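Local coordinates for protein phosphoethanolamine N-methyltransferase 1 (Haemonchus contortus, PDB 4KRG) that probably catalyses the N-methylation of phosphoethanolamine with S-adenosylmethionine as methyl donor, in nematode phosphocholine biosynthesis, at residues 193-198 with 250-255; 418-423 with 460-465. All blocks are in the same frame, centred on the assembly; numbering follows the deposited sequence.

Contact 1. Residues 193-198 with 250-255; sequences IKLLRA and DDLLNL
L252 enters the contact with one methyl, CD2, which meets two side chains a turn apart on helix 189-198. The nearer partner is A198: its CB, pointing toward the other helix, lies 3.9 Å from L252 CD2. The second is L195, whose CD1 approaches the same L252 CD2 to 4.1 Å, so that one methyl meets two residues three apart on the same helix face. L195 starts out at an angle to the opposing helix, and it is the swing of CG anti to the backbone N (chi1 174°) that brings CD1 over to L252. The two leucine side chains cross at about a right angle, branch against branch, with the L195 and L252 CA atoms 7.4 Å apart. No hydrogen bond spans the segments; the join is purely apolar and small, burying 125 Å² in all. Further along helix 249-271, F256 also touches L195 and W260 touches A198, while K194 makes a cation-pi contact with W260. Helix 136-149 adds L143 on L195 and I140 on L252, and D250 forms a salt bridge to its R137. This is plain helix-helix packing, in which helix 189-198, with I193 and L196 lying on strand 208-218 and R197 salt-bridged to E332 of helix 332-345 and to E356, meets the start of the long helix 249-271.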
ATOM      1  N   ILE A 193       4.792   5.082  -2.489  1.00 16.53           N
ATOM      2  CA  ILE A 193       5.008   4.021  -3.476  1.00 14.74           C
ATOM      3  C   ILE A 193       5.859   4.516  -4.646  1.00 15.65           C
ATOM      4  O   ILE A 193       6.837   3.875  -5.022  1.00 17.19           O
ATOM      5  CB  ILE A 193       3.681   3.452  -4.023  1.00 14.88           C
ATOM      6  CG1 ILE A 193       2.803   2.929  -2.883  1.00 12.42           C
ATOM      7  CG2 ILE A 193       3.953   2.349  -5.031  1.00 14.80           C
ATOM      8  CD1 ILE A 193       1.343   2.744  -3.281  1.00 12.56           C
ATOM      9  N   LYS A 194       5.501   5.665  -5.206  1.00 15.49           N
ATOM     10  CA  LYS A 194       6.232   6.210  -6.349  1.00 17.50           C
ATOM     11  C   LYS A 194       7.674   6.569  -6.004  1.00 16.95           C
ATOM     12  O   LYS A 194       8.578   6.319  -6.796  1.00 18.90           O
ATOM     13  CB  LYS A 194       5.491   7.403  -6.963  1.00 18.47           C
ATOM     14  CG  LYS A 194       4.173   7.018  -7.635  1.00 16.88           C
ATOM     15  CD  LYS A 194       3.560   8.164  -8.434  1.00 19.39           C
ATOM     16  CE  LYS A 194       4.301   8.411  -9.739  1.00 24.02           C
ATOM     17  NZ  LYS A 194       4.327   7.198 -10.599  1.00 26.50           N
ATOM     18  N   LEU A 195       7.892   7.142  -4.826  1.00 16.90           N
ATOM     19  CA  LEU A 195       9.255   7.479  -4.411  1.00 19.03           C
ATOM     20  C   LEU A 195      10.109   6.226  -4.330  1.00 19.35           C
ATOM     21  O   LEU A 195      11.217   6.195  -4.835  1.00 21.64           O
ATOM     22  CB  LEU A 195       9.265   8.210  -3.068  1.00 17.07           C
ATOM     23  CG  LEU A 195      10.664   8.472  -2.498  1.00 17.33           C
ATOM     24  CD1 LEU A 195      11.520   9.230  -3.500  1.00 21.76           C
ATOM     25  CD2 LEU A 195      10.590   9.227  -1.189  1.00 17.47           C
ATOM     26  N   LEU A 196       9.571   5.189  -3.708  1.00 17.93           N
ATOM     27  CA  LEU A 196      10.292   3.939  -3.555  1.00 18.44           C
ATOM     28  C   LEU A 196      10.690   3.348  -4.906  1.00 20.29           C
ATOM     29  O   LEU A 196      11.832   2.931  -5.099  1.00 21.96           O
ATOM     30  CB  LEU A 196       9.455   2.952  -2.735  1.00 15.84           C
ATOM     31  CG  LEU A 196       9.328   3.293  -1.245  1.00 13.82           C
ATOM     32  CD1 LEU A 196       8.144   2.574  -0.607  1.00 14.26           C
ATOM     33  CD2 LEU A 196      10.611   2.924  -0.526  1.00 17.30           C
ATOM     34  N   ARG A 197       9.750   3.344  -5.844  1.00 20.98           N
ATOM     35  CA  ARG A 197       9.983   2.774  -7.169  1.00 21.36           C
ATOM     36  C   ARG A 197      10.963   3.611  -7.984  1.00 23.95           C
ATOM     37  O   ARG A 197      11.646   3.093  -8.862  1.00 27.71           O
ATOM     38  CB  ARG A 197       8.662   2.617  -7.935  1.00 19.30           C
ATOM     39  CG  ARG A 197       7.676   1.634  -7.308  1.00 18.66           C
ATOM     40  CD  ARG A 197       6.436   1.476  -8.169  1.00 19.30           C
ATOM     41  NE  ARG A 197       6.721   0.749  -9.403  1.00 22.00           N
ATOM     42  CZ  ARG A 197       5.927   0.727 -10.469  1.00 23.93           C
ATOM     43  NH1 ARG A 197       4.793   1.412 -10.475  1.00 22.25           N
ATOM     44  NH2 ARG A 197       6.274   0.028 -11.540  1.00 26.62           N
ATOM     45  N   ALA A 198      11.035   4.904  -7.687  1.00 23.84           N
ATOM     46  CA  ALA A 198      11.881   5.817  -8.455  1.00 24.97           C
ATOM     47  C   ALA A 198      13.363   5.666  -8.131  1.00 24.83           C
ATOM     48  O   ALA A 198      14.208   5.793  -9.017  1.00 30.05           O
ATOM     49  CB  ALA A 198      11.448   7.260  -8.235  1.00 23.93           C
ATOM     50  N   ASP A 250      18.058  15.942  -5.390  1.00 36.73           N
ATOM     51  CA  ASP A 250      17.350  17.059  -6.005  1.00 37.61           C
ATOM     52  C   ASP A 250      16.347  16.609  -7.068  1.00 36.83           C
ATOM     53  O   ASP A 250      15.250  17.160  -7.158  1.00 38.07           O
ATOM     54  CB  ASP A 250      18.342  18.061  -6.600  1.00 42.55           C
ATOM     55  CG  ASP A 250      19.109  18.830  -5.537  1.00 47.82           C
ATOM     56  OD1 ASP A 250      18.544  19.078  -4.452  1.00 49.92           O
ATOM     57  OD2 ASP A 250      20.276  19.190  -5.790  1.00 49.57           O
ATOM     58  N   ASP A 251      16.728  15.611  -7.863  1.00 35.41           N
ATOM     59  CA  ASP A 251      15.855  15.061  -8.904  1.00 34.50           C
ATOM     60  C   ASP A 251      14.651  14.344  -8.298  1.00 31.77           C
ATOM     61  O   ASP A 251      13.546  14.407  -8.828  1.00 32.07           O
ATOM     62  CB  ASP A 251      16.634  14.094  -9.811  1.00 37.09           C
ATOM     63  CG  ASP A 251      17.433  14.807 -10.898  1.00 40.64           C
ATOM     64  OD1 ASP A 251      17.530  16.055 -10.868  1.00 39.10           O
ATOM     65  OD2 ASP A 251      17.973  14.108 -11.785  1.00 42.55           O
ATOM     66  N   LEU A 252      14.876  13.658  -7.184  1.00 29.49           N
ATOM     67  CA  LEU A 252      13.809  12.952  -6.489  1.00 27.91           C
ATOM     68  C   LEU A 252      12.915  13.930  -5.746  1.00 27.69           C
ATOM     69  O   LEU A 252      11.699  13.758  -5.703  1.00 29.62           O
ATOM     70  CB  LEU A 252      14.390  11.939  -5.507  1.00 27.51           C
ATOM     71  CG  LEU A 252      15.001  10.687  -6.131  1.00 29.18           C
ATOM     72  CD1 LEU A 252      15.799   9.899  -5.101  1.00 28.38           C
ATOM     73  CD2 LEU A 252      13.909   9.823  -6.737  1.00 27.09           C
ATOM     74  N   LEU A 253      13.522  14.964  -5.175  1.00 28.25           N
ATOM     75  CA  LEU A 253      12.795  15.963  -4.395  1.00 27.33           C
ATOM     76  C   LEU A 253      11.785  16.735  -5.239  1.00 27.39           C
ATOM     77  O   LEU A 253      10.653  16.960  -4.812  1.00 28.57           O
ATOM     78  CB  LEU A 253      13.771  16.921  -3.701  1.00 28.43           C
ATOM     79  CG  LEU A 253      13.182  17.856  -2.643  1.00 29.95           C
ATOM     80  CD1 LEU A 253      12.459  17.082  -1.557  1.00 28.22           C
ATOM     81  CD2 LEU A 253      14.263  18.730  -2.032  1.00 29.46           C
ATOM     82  N   ASN A 254      12.186  17.124  -6.441  1.00 28.59           N
ATOM     83  CA  ASN A 254      11.268  17.785  -7.361  1.00 28.98           C
ATOM     84  C   ASN A 254      10.012  16.961  -7.585  1.00 28.05           C
ATOM     85  O   ASN A 254       8.898  17.479  -7.554  1.00 28.12           O
ATOM     86  CB  ASN A 254      11.939  18.026  -8.706  1.00 30.74           C
ATOM     87  CG  ASN A 254      10.996  18.638  -9.719  1.00 32.70           C
ATOM     88  OD1 ASN A 254      10.226  19.545  -9.397  1.00 33.84           O
ATOM     89  ND2 ASN A 254      11.038  18.133 -10.947  1.00 31.95           N
ATOM     90  N   LEU A 255      10.203  15.670  -7.814  1.00 27.12           N
ATOM     91  CA  LEU A 255       9.085  14.779  -8.057  1.00 26.00           C
ATOM     92  C   LEU A 255       8.222  14.596  -6.812  1.00 27.10           C
ATOM     93  O   LEU A 255       7.003  14.747  -6.859  1.00 25.88           O
ATOM     94  CB  LEU A 255       9.596  13.432  -8.554  1.00 26.39           C
ATOM     95  CG  LEU A 255      10.330  13.485  -9.889  1.00 28.83           C
ATOM     96  CD1 LEU A 255      10.904  12.136 -10.219  1.00 29.83           C
ATOM     97  CD2 LEU A 255       9.384  13.925 -10.984  1.00 28.81           C
TER

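Contact 2. Residues 418-423 with 460-465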
ATOM      1  N   GLN A 418      -9.185 -19.937 -26.778  1.00 30.83           N
ATOM      2  CA  GLN A 418      -7.963 -20.718 -26.772  1.00 32.36           C
ATOM      3  C   GLN A 418      -6.945 -20.211 -25.752  1.00 32.86           C
ATOM      4  O   GLN A 418      -6.241 -21.010 -25.138  1.00 36.08           O
ATOM      5  CB  GLN A 418      -7.372 -20.806 -28.182  1.00 36.38           C
ATOM      6  CG  GLN A 418      -8.236 -21.625 -29.139  1.00 38.99           C
ATOM      7  CD  GLN A 418      -7.587 -21.841 -30.491  1.00 41.69           C
ATOM      8  OE1 GLN A 418      -6.448 -21.434 -30.719  1.00 46.69           O
ATOM      9  NE2 GLN A 418      -8.312 -22.481 -31.398  1.00 39.99           N
ATOM     10  N   ARG A 419      -6.872 -18.898 -25.556  1.00 30.22           N
ATOM     11  CA  ARG A 419      -6.012 -18.358 -24.512  1.00 28.50           C
ATOM     12  C   ARG A 419      -6.461 -18.859 -23.147  1.00 29.92           C
ATOM     13  O   ARG A 419      -5.666 -19.402 -22.381  1.00 28.30           O
ATOM     14  CB  ARG A 419      -6.011 -16.829 -24.518  1.00 26.26           C
ATOM     15  CG  ARG A 419      -5.005 -16.201 -25.462  1.00 26.48           C
ATOM     16  CD  ARG A 419      -4.724 -14.754 -25.082  1.00 23.29           C
ATOM     17  NE  ARG A 419      -3.903 -14.649 -23.878  1.00 23.83           N
ATOM     18  CZ  ARG A 419      -3.717 -13.528 -23.188  1.00 22.80           C
ATOM     19  NH1 ARG A 419      -4.302 -12.398 -23.570  1.00 22.92           N
ATOM     20  NH2 ARG A 419      -2.955 -13.540 -22.106  1.00 25.09           N
HETATM   21  N   MSE A 420      -7.743 -18.679 -22.850  1.00 27.66           N
HETATM   22  CA  MSE A 420      -8.283 -19.037 -21.540  1.00 25.13           C
HETATM   23  C   MSE A 420      -8.297 -20.541 -21.291  1.00 28.05           C
HETATM   24  O   MSE A 420      -8.140 -20.991 -20.154  1.00 29.72           O
HETATM   25  CB  MSE A 420      -9.688 -18.460 -21.363  1.00 21.37           C
HETATM   26  CG  MSE A 420      -9.719 -16.943 -21.186  1.00 21.01           C
HETATM   27 SE   MSE A 420     -11.512 -16.317 -20.825  1.00153.77          SE
HETATM   28  CE  MSE A 420     -11.770 -17.180 -19.110  1.00 21.92           C
ATOM     29  N   THR A 421      -8.504 -21.312 -22.354  1.00 26.81           N
ATOM     30  CA  THR A 421      -8.428 -22.771 -22.271  1.00 28.73           C
ATOM     31  C   THR A 421      -6.984 -23.219 -22.035  1.00 31.50           C
ATOM     32  O   THR A 421      -6.735 -24.209 -21.348  1.00 32.44           O
ATOM     33  CB  THR A 421      -9.040 -23.447 -23.526  1.00 27.89           C
ATOM     34  OG1 THR A 421     -10.472 -23.388 -23.443  1.00 26.54           O
ATOM     35  CG2 THR A 421      -8.620 -24.894 -23.636  1.00 29.31           C
ATOM     36  N   THR A 422      -6.030 -22.468 -22.579  1.00 29.43           N
ATOM     37  CA  THR A 422      -4.613 -22.744 -22.344  1.00 31.02           C
ATOM     38  C   THR A 422      -4.227 -22.404 -20.901  1.00 30.20           C
ATOM     39  O   THR A 422      -3.371 -23.056 -20.296  1.00 33.44           O
ATOM     40  CB  THR A 422      -3.710 -21.957 -23.319  1.00 30.78           C
ATOM     41  OG1 THR A 422      -4.069 -22.286 -24.666  1.00 33.67           O
ATOM     42  CG2 THR A 422      -2.244 -22.298 -23.099  1.00 31.39           C
ATOM     43  N   CYS A 423      -4.875 -21.385 -20.356  1.00 26.62           N
ATOM     44  CA  CYS A 423      -4.569 -20.912 -19.014  1.00 28.04           C
ATOM     45  C   CYS A 423      -5.439 -21.581 -17.958  1.00 27.52           C
ATOM     46  O   CYS A 423      -5.479 -21.150 -16.809  1.00 31.07           O
ATOM     47  CB  CYS A 423      -4.691 -19.393 -18.955  1.00 26.55           C
ATOM     48  SG  CYS A 423      -3.468 -18.583 -19.994  1.00 33.88           S
ATOM     49  N   LEU A 460     -15.897  -7.299 -24.681  1.00 17.04           N
ATOM     50  CA  LEU A 460     -16.403  -8.647 -24.500  1.00 16.48           C
ATOM     51  C   LEU A 460     -16.646  -8.885 -23.021  1.00 15.73           C
ATOM     52  O   LEU A 460     -15.857  -8.463 -22.169  1.00 17.27           O
ATOM     53  CB  LEU A 460     -15.401  -9.679 -25.017  1.00 18.70           C
ATOM     54  CG  LEU A 460     -14.990  -9.613 -26.487  1.00 18.14           C
ATOM     55  CD1 LEU A 460     -13.920 -10.653 -26.780  1.00 19.58           C
ATOM     56  CD2 LEU A 460     -16.192  -9.812 -27.395  1.00 21.42           C
ATOM     57  N   LEU A 461     -17.744  -9.560 -22.715  1.00 15.78           N
ATOM     58  CA  LEU A 461     -18.027  -9.965 -21.352  1.00 17.35           C
ATOM     59  C   LEU A 461     -17.882 -11.472 -21.332  1.00 21.14           C
ATOM     60  O   LEU A 461     -18.567 -12.175 -22.071  1.00 24.06           O
ATOM     61  CB  LEU A 461     -19.443  -9.557 -20.959  1.00 18.99           C
ATOM     62  CG  LEU A 461     -19.873  -9.776 -19.510  1.00 22.91           C
ATOM     63  CD1 LEU A 461     -18.965  -9.020 -18.559  1.00 21.96           C
ATOM     64  CD2 LEU A 461     -21.315  -9.327 -19.330  1.00 28.47           C
ATOM     65  N   ILE A 462     -16.971 -11.964 -20.503  1.00 22.42           N
ATOM     66  CA  ILE A 462     -16.641 -13.383 -20.489  1.00 23.84           C
ATOM     67  C   ILE A 462     -16.886 -14.000 -19.109  1.00 23.60           C
ATOM     68  O   ILE A 462     -16.566 -13.396 -18.084  1.00 22.07           O
ATOM     69  CB  ILE A 462     -15.176 -13.599 -20.919  1.00 22.61           C
ATOM     70  CG1 ILE A 462     -14.922 -12.911 -22.264  1.00 20.23           C
ATOM     71  CG2 ILE A 462     -14.850 -15.085 -20.991  1.00 23.60           C
ATOM     72  CD1 ILE A 462     -13.475 -12.662 -22.567  1.00 17.96           C
ATOM     73  N   LYS A 463     -17.475 -15.195 -19.095  1.00 23.30           N
ATOM     74  CA  LYS A 463     -17.670 -15.954 -17.869  1.00 21.60           C
ATOM     75  C   LYS A 463     -17.049 -17.329 -18.066  1.00 23.43           C
ATOM     76  O   LYS A 463     -17.178 -17.919 -19.139  1.00 24.72           O
ATOM     77  CB  LYS A 463     -19.162 -16.105 -17.557  1.00 25.97           C
ATOM     78  CG  LYS A 463     -19.901 -14.795 -17.322  1.00 26.34           C
ATOM     79  CD  LYS A 463     -21.413 -14.984 -17.315  1.00 29.31           C
ATOM     80  CE  LYS A 463     -21.861 -16.027 -16.303  1.00 33.98           C
ATOM     81  NZ  LYS A 463     -21.438 -15.703 -14.913  1.00 34.85           N
ATOM     82  N   ALA A 464     -16.365 -17.825 -17.039  1.00 24.09           N
ATOM     83  CA  ALA A 464     -15.794 -19.167 -17.062  1.00 26.34           C
ATOM     84  C   ALA A 464     -15.533 -19.649 -15.642  1.00 27.41           C
ATOM     85  O   ALA A 464     -15.926 -19.002 -14.675  1.00 26.87           O
ATOM     86  CB  ALA A 464     -14.507 -19.200 -17.886  1.00 26.36           C
ATOM     87  N   SER A 465     -14.883 -20.794 -15.518  1.00 29.64           N
ATOM     88  CA  SER A 465     -14.475 -21.275 -14.212  1.00 37.42           C
ATOM     89  C   SER A 465     -13.201 -22.071 -14.374  1.00 39.93           C
ATOM     90  O   SER A 465     -12.761 -22.323 -15.494  1.00 39.49           O
ATOM     91  CB  SER A 465     -15.562 -22.139 -13.580  1.00 40.98           C
ATOM     92  OG  SER A 465     -15.685 -23.374 -14.253  1.00 45.24           O
TER
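Q418 O accepts two bonds from T422, in the helical turn that carries M420 across to I462 and A464. The hydroxyl makes the shorter bond, T422 OG1 to Q418 O at 2.6 Å, and the ordinary helical bond, T422 N to Q418 O, measures 3.0 Å. The hydroxyl stands 25° out of the carbonyl plane and the amide comes from the opposite face, so the oxygen is held between them. OG1 reaches back because it is turned beside T422's own backbone N (chi1 -57°), a second bond to the same carbonyl in the last turn of the helix. C423, where the chain leaves helical geometry, still gives its N to R419 O at 2.9 Å.

From this turn selenomethionine M420 points at the strand. Its SE touches I462 CG2 at 3.6 Å, the two side chains sliding past each other in opposite directions. A bend at the last torsion (chi3 65°) then drops CE along the strand, where it meets A464 CB at 3.6 Å. I428, F425 and L404 also pack on M420, while R419 anchors the helix elsewhere through a salt bridge to D386. Strand 458-465 is hydrogen-bonded on its two edges to strands 400-408 and 428-432, antiparallel to both. The reversed last strand between two neighbours is consistent with the C-terminal end of a Rossmann-like class I methyltransferase fold, with helix 413-422 on one face.

How the contacts relate
The two contacts do not touch: their centres lie 39 Å apart and their nearest atoms about 20 Å apart. They follow in series along the chain. Each takes its first segment from a helix that precedes, after the short strand 200-202 in the first case, a strand paired antiparallel with a later one, 208-218 with 231-240 and 428-432 with 458-465. Contact 1 packs that helix on helix 249-271, contact 2 on the later strand itself. Strand order is consistent with two methyltransferase-like domains, one per contact; strand 208-218 also pairs antiparallel with strand 350-354 of the second half. The S-adenosylhomocysteine and phosphoethanolamine pockets use residues between 13 and 186, in the half of contact 1.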